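Local coordinates for protein insecticyanin-A (Manduca sexta, PDB 1Z24) that binds the bile pigment biliverdin IX gamma in a lipocalin barrel, forming a blue protein that, mixed with carotenes, gives hornworms their green camouflage, at residues Ala22-Trp27 with Thr108-Ala114; Gln40-Ala46 with Tyr58-Asn64; Gly65-Glu71 with Ser178-Thr184. All coordinates share one frame; numbering follows the deposited sequence.

Interaction 1 (Ala22-Trp27 with Thr108-Ala114)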
loop_
_atom_site.group_PDB
_atom_site.type_symbol
_atom_site.label_atom_id
_atom_site.label_comp_id
_atom_site.label_asym_id
_atom_site.label_seq_id
_atom_site.Cartn_x
_atom_site.Cartn_y
_atom_site.Cartn_z
ATOM N N ALA A 22 5.988 16.338 25.094
ATOM C CA ALA A 22 5.334 15.264 25.788
ATOM C C ALA A 22 6.018 13.964 25.388
ATOM O O ALA A 22 6.088 12.984 26.123
ATOM C CB ALA A 22 3.882 15.272 25.323
ATOM N N PHE A 23 6.560 13.952 24.192
ATOM C CA PHE A 23 7.201 12.747 23.739
ATOM C C PHE A 23 8.553 12.468 24.327
ATOM O O PHE A 23 9.004 11.336 24.366
ATOM C CB PHE A 23 7.260 12.863 22.223
ATOM C CG PHE A 23 7.621 11.600 21.489
ATOM C CD1 PHE A 23 6.678 10.577 21.371
ATOM C CD2 PHE A 23 8.875 11.451 20.886
ATOM C CE1 PHE A 23 6.974 9.394 20.680
ATOM C CE2 PHE A 23 9.197 10.270 20.205
ATOM C CZ PHE A 23 8.238 9.252 20.090
ATOM N N ALA A 24 9.194 13.519 24.749
ATOM C CA ALA A 24 10.493 13.405 25.337
ATOM C C ALA A 24 10.541 12.368 26.470
ATOM O O ALA A 24 9.579 12.103 27.197
ATOM C CB ALA A 24 11.016 14.815 25.706
ATOM N N GLY A 25 11.687 11.727 26.616
ATOM C CA GLY A 25 11.862 10.713 27.637
ATOM C C GLY A 25 12.701 9.532 27.171
ATOM O O GLY A 25 13.316 9.544 26.131
ATOM N N ALA A 26 12.732 8.488 27.965
ATOM C CA ALA A 26 13.495 7.295 27.650
ATOM C C ALA A 26 12.586 6.190 27.121
ATOM O O ALA A 26 11.710 5.612 27.795
ATOM C CB ALA A 26 14.179 6.872 28.930
ATOM N N TRP A 27 12.786 5.877 25.873
ATOM C CA TRP A 27 11.934 4.852 25.295
ATOM C C TRP A 27 12.645 3.536 25.153
ATOM O O TRP A 27 13.733 3.491 24.573
ATOM C CB TRP A 27 11.497 5.331 23.874
ATOM C CG TRP A 27 10.537 6.479 23.872
ATOM C CD1 TRP A 27 10.828 7.807 23.652
ATOM C CD2 TRP A 27 9.100 6.380 24.122
ATOM N NE1 TRP A 27 9.658 8.533 23.752
ATOM C CE2 TRP A 27 8.576 7.704 24.004
ATOM C CE3 TRP A 27 8.223 5.326 24.426
ATOM C CZ2 TRP A 27 7.212 8.005 24.187
ATOM C CZ3 TRP A 27 6.866 5.673 24.644
ATOM C CH2 TRP A 27 6.392 6.976 24.548
ATOM N N THR A 108 0.793 7.154 19.459
ATOM C CA THR A 108 1.355 7.193 20.777
ATOM C C THR A 108 0.430 7.900 21.758
ATOM O O THR A 108 -0.351 8.807 21.412
ATOM C CB THR A 108 2.615 8.056 20.732
ATOM O OG1 THR A 108 3.235 7.970 22.007
ATOM C CG2 THR A 108 2.322 9.555 20.440
ATOM N N ASP A 109 0.547 7.491 23.009
ATOM C CA ASP A 109 -0.226 8.132 24.081
ATOM C C ASP A 109 0.718 8.992 24.927
ATOM O O ASP A 109 0.358 9.482 25.969
ATOM C CB ASP A 109 -0.976 7.286 25.054
ATOM C CG ASP A 109 -0.068 6.382 25.796
ATOM O OD1 ASP A 109 1.148 6.289 25.628
ATOM O OD2 ASP A 109 -0.749 5.725 26.637
ATOM N N TYR A 110 1.959 9.146 24.454
ATOM C CA TYR A 110 3.027 9.931 25.071
ATOM C C TYR A 110 3.563 9.448 26.427
ATOM O O TYR A 110 4.769 9.477 26.656
ATOM C CB TYR A 110 2.689 11.412 25.162
ATOM C CG TYR A 110 2.335 12.032 23.844
ATOM C CD1 TYR A 110 3.399 12.418 23.028
ATOM C CD2 TYR A 110 1.015 12.238 23.413
ATOM C CE1 TYR A 110 3.170 13.032 21.796
ATOM C CE2 TYR A 110 0.770 12.827 22.168
ATOM C CZ TYR A 110 1.854 13.217 21.371
ATOM O OH TYR A 110 1.626 13.770 20.147
ATOM N N LYS A 111 2.686 9.010 27.330
ATOM C CA LYS A 111 3.130 8.543 28.640
ATOM C C LYS A 111 3.500 7.086 28.664
ATOM O O LYS A 111 4.240 6.685 29.540
ATOM C CB LYS A 111 2.003 8.511 29.640
ATOM C CG LYS A 111 1.250 9.780 29.585
ATOM C CD LYS A 111 1.974 10.848 30.382
ATOM C CE LYS A 111 1.131 12.106 30.584
ATOM N NZ LYS A 111 1.362 13.164 29.567
ATOM N N ASN A 112 2.989 6.259 27.760
ATOM C CA ASN A 112 3.375 4.851 27.890
ATOM C C ASN A 112 3.894 4.118 26.661
ATOM O O ASN A 112 4.743 3.249 26.788
ATOM C CB ASN A 112 2.088 4.035 28.110
ATOM C CG ASN A 112 1.415 4.566 29.306
ATOM O OD1 ASN A 112 1.975 4.539 30.375
ATOM N ND2 ASN A 112 0.269 5.139 29.117
ATOM N N TYR A 113 3.348 4.405 25.484
ATOM C CA TYR A 113 3.802 3.686 24.305
ATOM C C TYR A 113 3.828 4.578 23.080
ATOM O O TYR A 113 3.174 5.643 23.005
ATOM C CB TYR A 113 2.822 2.483 24.000
ATOM C CG TYR A 113 1.565 2.998 23.319
ATOM C CD1 TYR A 113 1.466 3.126 21.923
ATOM C CD2 TYR A 113 0.471 3.396 24.093
ATOM C CE1 TYR A 113 0.331 3.685 21.326
ATOM C CE2 TYR A 113 -0.684 3.937 23.524
ATOM C CZ TYR A 113 -0.737 4.084 22.135
ATOM O OH TYR A 113 -1.850 4.610 21.582
ATOM N N ALA A 114 4.584 4.086 22.117
ATOM C CA ALA A 114 4.714 4.716 20.826
ATOM C C ALA A 114 4.915 3.635 19.790
ATOM O O ALA A 114 5.577 2.638 20.061
ATOM C CB ALA A 114 5.851 5.733 20.647
#
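Trp-27 drives the six-membered half of its indole against the backbone of the 108-114 segment, with CZ3 3.6 Å from Tyr-113 C and CH2 3.7 Å from Tyr-110 O. CG stands anti to the carbonyl carbon (chi1 -70°), which swings the indole back against one face of Phe-23 and across to that segment. Ala-114 covers one face of the six-membered ring in a CH-pi contact, CB lying 4.2 Å from the ring centroid, while Asn-112 O is at the ring edge. The same methyl meets Phe-23 CE1 at 3.8 Å, so it fills the angle between the two aromatic residues. Phe-23 in turn has the indole NE1 over the centre of one face, and turns its edge to Thr-108 OG1, Ala-114 CB and Tyr-110. Its side chain crosses that of Tyr-110 at about a right angle. Tyr-110 CD1 also takes the methyl of Ala-22, CB at 3.7 Å, and Thr-108 CG2 lies over the centre of one face of the tyrosine ring; the Tyr-110 hydroxyl bonds to the backbone N of Asp-19. No hydrogen bond crosses between the segments; each is braced from within. Trp-27 NE1 gives a 2.9 Å bond to Phe-23 O, while Asp-109 OD1 receives Asn-112 N and Tyr-113 N from opposite faces of its carboxylate plane. With an alanine in place of Trp-27, Phe-23 O would probably lose its indole donor, and a gap would open beside Ala-114. Gly-25 to Trp-27 and Thr-108 to Tyr-110 match the Gly-X-Trp and Thr-Asp-Tyr signatures of lipocalins. Lys-137, bonded to Ala-24 O and Tyr-110 O, ties the two segments together, so the seam combines an apolar aromatic core with carbonyls gathered round one lysine amine, probably charged.

Interaction 2 (Gln40-Ala46 with Tyr58-Asn64). With BLV (biliverdin IX gamma chromophore), chain B.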
loop_
_atom_site.group_PDB
_atom_site.type_symbol
_atom_site.label_atom_id
_atom_site.label_comp_id
_atom_site.label_asym_id
_atom_site.label_seq_id
_atom_site.Cartn_x
_atom_site.Cartn_y
_atom_site.Cartn_z
ATOM N N GLN A 40 21.806 -6.990 16.767
ATOM C CA GLN A 40 22.553 -7.587 17.871
ATOM C C GLN A 40 22.505 -6.912 19.234
ATOM O O GLN A 40 22.913 -7.528 20.200
ATOM C CB GLN A 40 24.028 -7.634 17.453
ATOM C CG GLN A 40 24.549 -8.947 16.823
ATOM C CD GLN A 40 26.118 -8.921 16.699
ATOM O OE1 GLN A 40 26.869 -9.282 17.671
ATOM N NE2 GLN A 40 26.648 -8.480 15.521
ATOM N N GLY A 41 22.041 -5.665 19.321
ATOM C CA GLY A 41 21.976 -4.950 20.588
ATOM C C GLY A 41 20.812 -5.381 21.480
ATOM O O GLY A 41 19.749 -5.806 21.045
ATOM N N LYS A 42 20.987 -5.276 22.762
ATOM C CA LYS A 42 19.909 -5.660 23.637
ATOM C C LYS A 42 19.771 -4.546 24.596
ATOM O O LYS A 42 20.660 -3.699 24.552
ATOM C CB LYS A 42 20.194 -6.943 24.362
ATOM C CG LYS A 42 20.676 -7.922 23.325
ATOM C CD LYS A 42 19.836 -9.186 23.216
ATOM C CE LYS A 42 20.467 -10.288 24.091
ATOM N NZ LYS A 42 21.482 -11.132 23.423
ATOM N N CYS A 43 18.693 -4.569 25.386
ATOM C CA CYS A 43 18.473 -3.522 26.333
ATOM C C CYS A 43 18.524 -2.212 25.587
ATOM O O CYS A 43 19.090 -1.251 26.066
ATOM C CB CYS A 43 19.617 -3.534 27.355
ATOM S SG CYS A 43 19.333 -2.428 28.729
ATOM N N THR A 44 17.953 -2.209 24.385
ATOM C CA THR A 44 17.923 -1.027 23.533
ATOM C C THR A 44 16.979 0.080 24.003
ATOM O O THR A 44 15.782 -0.126 24.137
ATOM C CB THR A 44 17.473 -1.449 22.156
ATOM O OG1 THR A 44 18.316 -2.450 21.831
ATOM C CG2 THR A 44 17.668 -0.312 21.134
ATOM N N ILE A 45 17.534 1.271 24.231
ATOM C CA ILE A 45 16.732 2.373 24.677
ATOM C C ILE A 45 17.122 3.658 23.963
ATOM O O ILE A 45 18.287 3.986 23.762
ATOM C CB ILE A 45 17.058 2.544 26.139
ATOM C CG1 ILE A 45 16.933 1.215 26.871
ATOM C CG2 ILE A 45 16.252 3.700 26.765
ATOM C CD1 ILE A 45 17.278 1.347 28.346
ATOM N N ALA A 46 16.133 4.406 23.570
ATOM C CA ALA A 46 16.367 5.678 22.908
ATOM C C ALA A 46 15.896 6.752 23.861
ATOM O O ALA A 46 14.732 6.721 24.288
ATOM C CB ALA A 46 15.576 5.780 21.596
ATOM N N TYR A 58 20.048 10.380 22.732
ATOM C CA TYR A 58 21.029 9.541 23.285
ATOM C C TYR A 58 20.507 8.114 23.052
ATOM O O TYR A 58 19.522 7.678 23.647
ATOM C CB TYR A 58 21.238 9.827 24.786
ATOM C CG TYR A 58 22.255 8.852 25.356
ATOM C CD1 TYR A 58 23.617 9.150 25.318
ATOM C CD2 TYR A 58 21.886 7.652 25.946
ATOM C CE1 TYR A 58 24.588 8.283 25.802
ATOM C CE2 TYR A 58 22.840 6.769 26.460
ATOM C CZ TYR A 58 24.186 7.093 26.382
ATOM O OH TYR A 58 25.121 6.280 26.918
ATOM N N ASN A 59 21.158 7.371 22.164
ATOM C CA ASN A 59 20.728 6.019 21.915
ATOM C C ASN A 59 21.772 5.031 22.416
ATOM O O ASN A 59 22.994 5.222 22.261
ATOM C CB ASN A 59 20.673 5.719 20.396
ATOM C CG ASN A 59 19.470 6.174 19.583
ATOM O OD1 ASN A 59 18.337 6.405 20.124
ATOM N ND2 ASN A 59 19.739 6.327 18.215
ATOM N N SER A 60 21.302 3.940 22.990
ATOM C CA SER A 60 22.207 2.954 23.457
ATOM C C SER A 60 21.645 1.567 23.506
ATOM O O SER A 60 20.454 1.322 23.591
ATOM C CB SER A 60 22.768 3.278 24.854
ATOM O OG SER A 60 21.847 2.965 25.908
ATOM N N PHE A 61 22.579 0.654 23.488
ATOM C CA PHE A 61 22.304 -0.743 23.580
ATOM C C PHE A 61 23.554 -1.438 24.053
ATOM O O PHE A 61 24.634 -0.841 24.138
ATOM C CB PHE A 61 21.602 -1.394 22.420
ATOM C CG PHE A 61 22.305 -1.361 21.092
ATOM C CD1 PHE A 61 23.706 -1.368 20.961
ATOM C CD2 PHE A 61 21.534 -1.377 19.927
ATOM C CE1 PHE A 61 24.329 -1.378 19.712
ATOM C CE2 PHE A 61 22.143 -1.408 18.664
ATOM C CZ PHE A 61 23.545 -1.402 18.544
ATOM N N VAL A 62 23.394 -2.686 24.347
ATOM C CA VAL A 62 24.483 -3.498 24.820
ATOM C C VAL A 62 24.770 -4.726 23.927
ATOM O O VAL A 62 23.885 -5.534 23.578
ATOM C CB VAL A 62 24.233 -3.954 26.306
ATOM C CG1 VAL A 62 25.406 -4.759 26.862
ATOM C CG2 VAL A 62 23.991 -2.778 27.269
ATOM N N SER A 63 26.049 -4.871 23.577
ATOM C CA SER A 63 26.537 -5.980 22.781
ATOM C C SER A 63 27.737 -6.512 23.538
ATOM O O SER A 63 28.673 -5.758 23.795
ATOM C CB SER A 63 26.873 -5.618 21.315
ATOM O OG SER A 63 25.831 -4.743 20.878
ATOM N N ASN A 64 27.672 -7.778 23.933
ATOM C CA ASN A 64 28.737 -8.464 24.652
ATOM C C ASN A 64 29.411 -7.689 25.743
ATOM O O ASN A 64 30.631 -7.590 25.752
ATOM C CB ASN A 64 29.864 -8.952 23.710
ATOM C CG ASN A 64 29.288 -9.697 22.518
ATOM O OD1 ASN A 64 29.338 -9.288 21.302
ATOM N ND2 ASN A 64 28.704 -10.826 22.907
HETATM N NA BLV B . 17.217 3.514 12.956
HETATM C C1A BLV B . 17.581 3.404 11.656
HETATM C C2A BLV B . 16.696 4.107 10.742
HETATM C C3A BLV B . 15.749 4.688 11.532
HETATM C C4A BLV B . 16.083 4.299 12.916
HETATM C CMA BLV B . 14.476 5.526 11.131
HETATM O OA BLV B . 18.562 2.783 11.308
HETATM C CAA BLV B . 16.795 4.119 9.271
HETATM C CBA BLV B . 16.258 2.774 8.881
HETATM C CGA BLV B . 16.490 2.568 7.385
HETATM O O1A BLV B . 15.608 2.690 6.581
HETATM O O2A BLV B . 17.590 2.313 7.007
HETATM C CHB BLV B . 15.308 4.673 14.012
HETATM N NB BLV B . 16.544 3.722 15.896
HETATM C C1B BLV B . 15.398 4.228 15.321
HETATM C C2B BLV B . 14.318 4.272 16.275
HETATM C C3B BLV B . 14.822 3.787 17.410
HETATM C C4B BLV B . 16.222 3.427 17.161
HETATM C CMB BLV B . 12.909 4.784 16.022
HETATM C CAB BLV B . 14.082 3.616 18.703
HETATM C CBB BLV B . 14.373 2.442 19.353
HETATM C CHC BLV B . 17.081 2.930 18.152
HETATM N NC BLV B . 19.205 2.447 17.092
HETATM C C1C BLV B . 18.423 2.685 18.173
HETATM C C2C BLV B . 19.197 2.601 19.422
HETATM C C3C BLV B . 20.482 2.349 19.162
HETATM C C4C BLV B . 20.496 2.248 17.647
HETATM C CMC BLV B . 18.647 2.874 20.741
HETATM C CAC BLV B . 21.735 2.139 20.035
HETATM C CBC BLV B . 22.972 2.383 19.540
HETATM C CHD BLV B . 21.644 1.888 16.858
HETATM N ND BLV B . 21.182 3.271 14.863
HETATM C C1D BLV B . 21.982 2.354 15.603
HETATM C C2D BLV B . 23.223 2.029 14.835
HETATM C C3D BLV B . 23.173 2.733 13.653
HETATM C C4D BLV B . 21.929 3.480 13.710
HETATM C CMD BLV B . 24.329 1.095 15.223
HETATM O OD BLV B . 21.575 4.228 12.830
HETATM C CAD BLV B . 24.187 2.740 12.579
HETATM C CBD BLV B . 24.986 4.024 12.696
HETATM C CGD BLV B . 25.940 4.219 11.461
HETATM O O1D BLV B . 27.072 3.860 11.525
HETATM O O2D BLV B . 25.541 4.709 10.421
#
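Strands 44-46 and 58-63 run antiparallel at 174°, pairing Ile-45 with Ser-60; before it, across a beta bulge that shifts the register by one, Lys-42 pairs with Val-62. Each of these pairs is closed by two backbone hydrogen bonds, among them Val-62 N to Lys-42 O at 2.9 Å. Phe-61 is the main side chain on the pigment side. Its ring is sandwiched: Gly-41 CA sits over one face, 3.8 Å from the centroid in a CH-pi contact, and CAC of biliverdin lies over the opposite face. The lack of a side chain at Gly-41 lets its CA approach the ring this closely. Phe-61 CG projects between the backbone N and the carbonyl carbon (chi1 61°), which holds the ring alongside Thr-44; the two side chains point the same way, and Thr-44 OG1 is 3.5 Å from Phe-61 CB. Thr-44 sends CG2 to the biliverdin methyl CMC at 3.4 Å, and Asn-59 CB meets that methyl at 3.5 Å. Ala-46 CB, beside the Asn-59 amide oxygen, reaches the CAB group of the pigment. These residues thus form one patch of the chromophore pocket, pressing mainly on a single pyrrole and its substituents. Cys-43, at the corner of the chain, is disulfide-bonded to Cys-175 of helix 172-175, while strand 25-32 flanks the hairpin on one side and strand 66-76 on the other.

Interaction 3 (Gly65-Glu71 with Ser178-Thr184). With BLV (biliverdin IX gamma chromophore), chain B.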
loop_
_atom_site.group_PDB
_atom_site.type_symbol
_atom_site.label_atom_id
_atom_site.label_comp_id
_atom_site.label_asym_id
_atom_site.label_seq_id
_atom_site.Cartn_x
_atom_site.Cartn_y
_atom_site.Cartn_z
ATOM N N GLY A 65 28.629 -7.163 26.665
ATOM C CA GLY A 65 29.206 -6.435 27.770
ATOM C C GLY A 65 29.593 -5.025 27.479
ATOM O O GLY A 65 30.064 -4.302 28.346
ATOM N N VAL A 66 29.386 -4.633 26.261
ATOM C CA VAL A 66 29.735 -3.280 25.928
ATOM C C VAL A 66 28.529 -2.454 25.615
ATOM O O VAL A 66 27.625 -2.863 24.859
ATOM C CB VAL A 66 30.545 -3.258 24.670
ATOM C CG1 VAL A 66 30.896 -1.779 24.420
ATOM C CG2 VAL A 66 31.735 -4.151 24.993
ATOM N N LYS A 67 28.547 -1.282 26.194
ATOM C CA LYS A 67 27.454 -0.433 25.953
ATOM C C LYS A 67 27.797 0.511 24.873
ATOM O O LYS A 67 28.579 1.430 25.097
ATOM C CB LYS A 67 27.031 0.394 27.146
ATOM C CG LYS A 67 25.648 1.016 27.012
ATOM C CD LYS A 67 25.476 2.445 27.487
ATOM C CE LYS A 67 25.676 2.847 28.943
ATOM N NZ LYS A 67 24.441 3.346 29.608
ATOM N N GLU A 68 27.180 0.299 23.727
ATOM C CA GLU A 68 27.413 1.207 22.626
ATOM C C GLU A 68 26.342 2.287 22.560
ATOM O O GLU A 68 25.109 2.052 22.729
ATOM C CB GLU A 68 27.546 0.496 21.301
ATOM C CG GLU A 68 28.643 -0.529 21.379
ATOM C CD GLU A 68 28.645 -1.384 20.145
ATOM O OE1 GLU A 68 27.942 -1.150 19.184
ATOM O OE2 GLU A 68 29.447 -2.399 20.211
ATOM N N TYR A 69 26.827 3.511 22.295
ATOM C CA TYR A 69 25.879 4.578 22.225
ATOM C C TYR A 69 26.144 5.587 21.129
ATOM O O TYR A 69 27.214 5.598 20.511
ATOM C CB TYR A 69 25.766 5.216 23.592
ATOM C CG TYR A 69 27.046 5.838 23.973
ATOM C CD1 TYR A 69 27.162 7.216 23.777
ATOM C CD2 TYR A 69 28.099 5.086 24.525
ATOM C CE1 TYR A 69 28.342 7.869 24.143
ATOM C CE2 TYR A 69 29.289 5.719 24.903
ATOM C CZ TYR A 69 29.384 7.110 24.702
ATOM O OH TYR A 69 30.521 7.800 25.042
ATOM N N MET A 70 25.131 6.426 20.892
ATOM C CA MET A 70 25.193 7.460 19.869
ATOM C C MET A 70 24.542 8.700 20.401
ATOM O O MET A 70 23.477 8.625 21.023
ATOM C CB MET A 70 24.238 7.097 18.720
ATOM C CG MET A 70 24.554 5.816 18.022
ATOM S SD MET A 70 23.182 5.208 17.001
ATOM C CE MET A 70 23.279 6.168 15.513
ATOM N N GLU A 71 25.170 9.830 20.141
ATOM C CA GLU A 71 24.634 11.102 20.576
ATOM C C GLU A 71 24.321 11.957 19.368
ATOM O O GLU A 71 25.147 12.031 18.460
ATOM C CB GLU A 71 25.638 11.827 21.469
ATOM C CG GLU A 71 26.126 10.914 22.618
ATOM C CD GLU A 71 26.880 11.638 23.723
ATOM O OE1 GLU A 71 26.325 11.970 24.730
ATOM O OE2 GLU A 71 28.152 11.892 23.484
ATOM N N SER A 178 30.280 -3.848 31.117
ATOM C CA SER A 178 31.506 -3.559 31.831
ATOM C C SER A 178 32.137 -2.319 31.250
ATOM O O SER A 178 32.876 -1.602 31.915
ATOM C CB SER A 178 32.469 -4.697 31.691
ATOM O OG SER A 178 32.760 -4.819 30.297
ATOM N N THR A 179 31.833 -2.047 29.989
ATOM C CA THR A 179 32.407 -0.872 29.376
ATOM C C THR A 179 31.513 -0.269 28.319
ATOM O O THR A 179 30.583 -0.946 27.874
ATOM C CB THR A 179 33.774 -1.234 28.790
ATOM O OG1 THR A 179 34.488 -0.048 28.473
ATOM C CG2 THR A 179 33.537 -2.116 27.574
ATOM N N THR A 180 31.845 1.001 27.937
ATOM C CA THR A 180 31.142 1.804 26.935
ATOM C C THR A 180 31.884 2.168 25.651
ATOM O O THR A 180 33.087 2.041 25.487
ATOM C CB THR A 180 30.542 3.017 27.514
ATOM O OG1 THR A 180 31.480 4.023 27.521
ATOM C CG2 THR A 180 30.093 2.692 28.897
ATOM N N TYR A 181 31.145 2.634 24.694
ATOM C CA TYR A 181 31.796 2.997 23.459
ATOM C C TYR A 181 30.861 3.812 22.646
ATOM O O TYR A 181 29.713 3.410 22.395
ATOM C CB TYR A 181 32.238 1.772 22.735
ATOM C CG TYR A 181 32.690 2.007 21.349
ATOM C CD1 TYR A 181 34.040 2.267 21.134
ATOM C CD2 TYR A 181 31.826 1.960 20.255
ATOM C CE1 TYR A 181 34.545 2.480 19.853
ATOM C CE2 TYR A 181 32.322 2.169 18.965
ATOM C CZ TYR A 181 33.681 2.430 18.761
ATOM O OH TYR A 181 34.200 2.633 17.493
ATOM N N SER A 182 31.382 4.963 22.278
ATOM C CA SER A 182 30.655 5.917 21.480
ATOM C C SER A 182 30.724 5.616 19.985
ATOM O O SER A 182 31.772 5.694 19.387
ATOM C CB SER A 182 31.342 7.265 21.583
ATOM O OG SER A 182 30.553 8.262 20.937
ATOM N N LEU A 183 29.613 5.293 19.368
ATOM C CA LEU A 183 29.640 5.022 17.956
ATOM C C LEU A 183 29.785 6.301 17.166
ATOM O O LEU A 183 30.322 6.294 16.083
ATOM C CB LEU A 183 28.339 4.323 17.492
ATOM C CG LEU A 183 28.143 2.968 18.171
ATOM C CD1 LEU A 183 26.762 2.537 17.952
ATOM C CD2 LEU A 183 29.027 1.928 17.529
ATOM N N THR A 184 29.254 7.397 17.697
ATOM C CA THR A 184 29.300 8.707 17.043
ATOM C C THR A 184 30.595 9.368 17.442
ATOM O O THR A 184 31.238 8.944 18.366
ATOM C CB THR A 184 28.071 9.611 17.385
ATOM O OG1 THR A 184 27.733 9.466 18.783
ATOM C CG2 THR A 184 26.803 9.113 16.647
HETATM N NA BLV B . 17.217 3.514 12.956
HETATM C C1A BLV B . 17.581 3.404 11.656
HETATM C C2A BLV B . 16.696 4.107 10.742
HETATM C C3A BLV B . 15.749 4.688 11.532
HETATM C C4A BLV B . 16.083 4.299 12.916
HETATM C CMA BLV B . 14.476 5.526 11.131
HETATM O OA BLV B . 18.562 2.783 11.308
HETATM C CAA BLV B . 16.795 4.119 9.271
HETATM C CBA BLV B . 16.258 2.774 8.881
HETATM C CGA BLV B . 16.490 2.568 7.385
HETATM O O1A BLV B . 15.608 2.690 6.581
HETATM O O2A BLV B . 17.590 2.313 7.007
HETATM C CHB BLV B . 15.308 4.673 14.012
HETATM N NB BLV B . 16.544 3.722 15.896
HETATM C C1B BLV B . 15.398 4.228 15.321
HETATM C C2B BLV B . 14.318 4.272 16.275
HETATM C C3B BLV B . 14.822 3.787 17.410
HETATM C C4B BLV B . 16.222 3.427 17.161
HETATM C CMB BLV B . 12.909 4.784 16.022
HETATM C CAB BLV B . 14.082 3.616 18.703
HETATM C CBB BLV B . 14.373 2.442 19.353
HETATM C CHC BLV B . 17.081 2.930 18.152
HETATM N NC BLV B . 19.205 2.447 17.092
HETATM C C1C BLV B . 18.423 2.685 18.173
HETATM C C2C BLV B . 19.197 2.601 19.422
HETATM C C3C BLV B . 20.482 2.349 19.162
HETATM C C4C BLV B . 20.496 2.248 17.647
HETATM C CMC BLV B . 18.647 2.874 20.741
HETATM C CAC BLV B . 21.735 2.139 20.035
HETATM C CBC BLV B . 22.972 2.383 19.540
HETATM C CHD BLV B . 21.644 1.888 16.858
HETATM N ND BLV B . 21.182 3.271 14.863
HETATM C C1D BLV B . 21.982 2.354 15.603
HETATM C C2D BLV B . 23.223 2.029 14.835
HETATM C C3D BLV B . 23.173 2.733 13.653
HETATM C C4D BLV B . 21.929 3.480 13.710
HETATM C CMD BLV B . 24.329 1.095 15.223
HETATM O OD BLV B . 21.575 4.228 12.830
HETATM C CAD BLV B . 24.187 2.740 12.579
HETATM C CBD BLV B . 24.986 4.024 12.696
HETATM C CGD BLV B . 25.940 4.219 11.461
HETATM O O1D BLV B . 27.072 3.860 11.525
HETATM O O2D BLV B . 25.541 4.709 10.421
#
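The ring of Tyr-69 lies against the backbone of the C-terminal strand, with Ser-182 CA over one face, 3.8 Å from the centroid in a CH-pi contact, and Thr-180 OG1 at its edge. Lys-67 O is also at that ring's edge. A chi1 of 64° folds the phenol over the neighbouring strand, where OH comes to 3.6 Å from Ser-182 CB. On the other side of the sheet, Tyr-181 has Leu-183 CD2 at its ring edge. The carboxylate plane of Glu-68 is turned 67° from this phenol, and the carboxylate oxygen OE1 reaches Leu-183 CD2 at 3.7 Å. Next along that side, Val-66 and Thr-179 stand alongside each other with their CG2 methyls 3.7 Å apart. The strands themselves are parallel, and bonds alternate between them: Lys-67 N to Thr-179 O, Tyr-181 N to Lys-67 O, Tyr-69 N to Tyr-181 O, and Leu-183 N to Tyr-69 O at 2.7 Å. Past the regular pairing a hydroxyl takes over from the main chain, as Glu-71 N gives a nearly straight 170° bond to Thr-184 OG1 at 2.9 Å. Ser-182 OG bonds to Thr-184 O and so braces the bend there. Leu-183 CD1 and Met-70 CG pack 4.0 Å apart, and both residues line the pocket, Met-70 setting SD 3.4 Å from the biliverdin atom C1D. Strand 179-182 therefore adds a parallel neighbour to 66-76 within an otherwise mainly antiparallel lipocalin sheet. Strand 66-76 also pairs with 55-63, where Tyr-69 meets the Tyr-58 ring, while Met-70 and Thr-184 reach Phe-92 and Phe-94 of strand 88-94.

The three contacts follow one curled sheet round the biliverdin. Interaction 1 joins interaction 2 through neighbouring strands 25-32 and 44-50, where Trp-27 N and Ala-46 O are 2.6 Å apart, a probable hydrogen bond. Interactions 2 and 3, with centres about 8 Å apart, share the pairing of strands 55-63 and 66-76: Asn-59 O with Met-70 N and Phe-61 O with Glu-68 N, both at 2.8 Å. Both touch the pigment directly. In interaction 1, the side chain of Trp-27 is about 6 Å from the bound biliverdin. Interactions 1 and 3 do not touch, their nearest atoms being about 11 Å apart. Along the chain, interaction 2 is nested inside the loop closed by interaction 1.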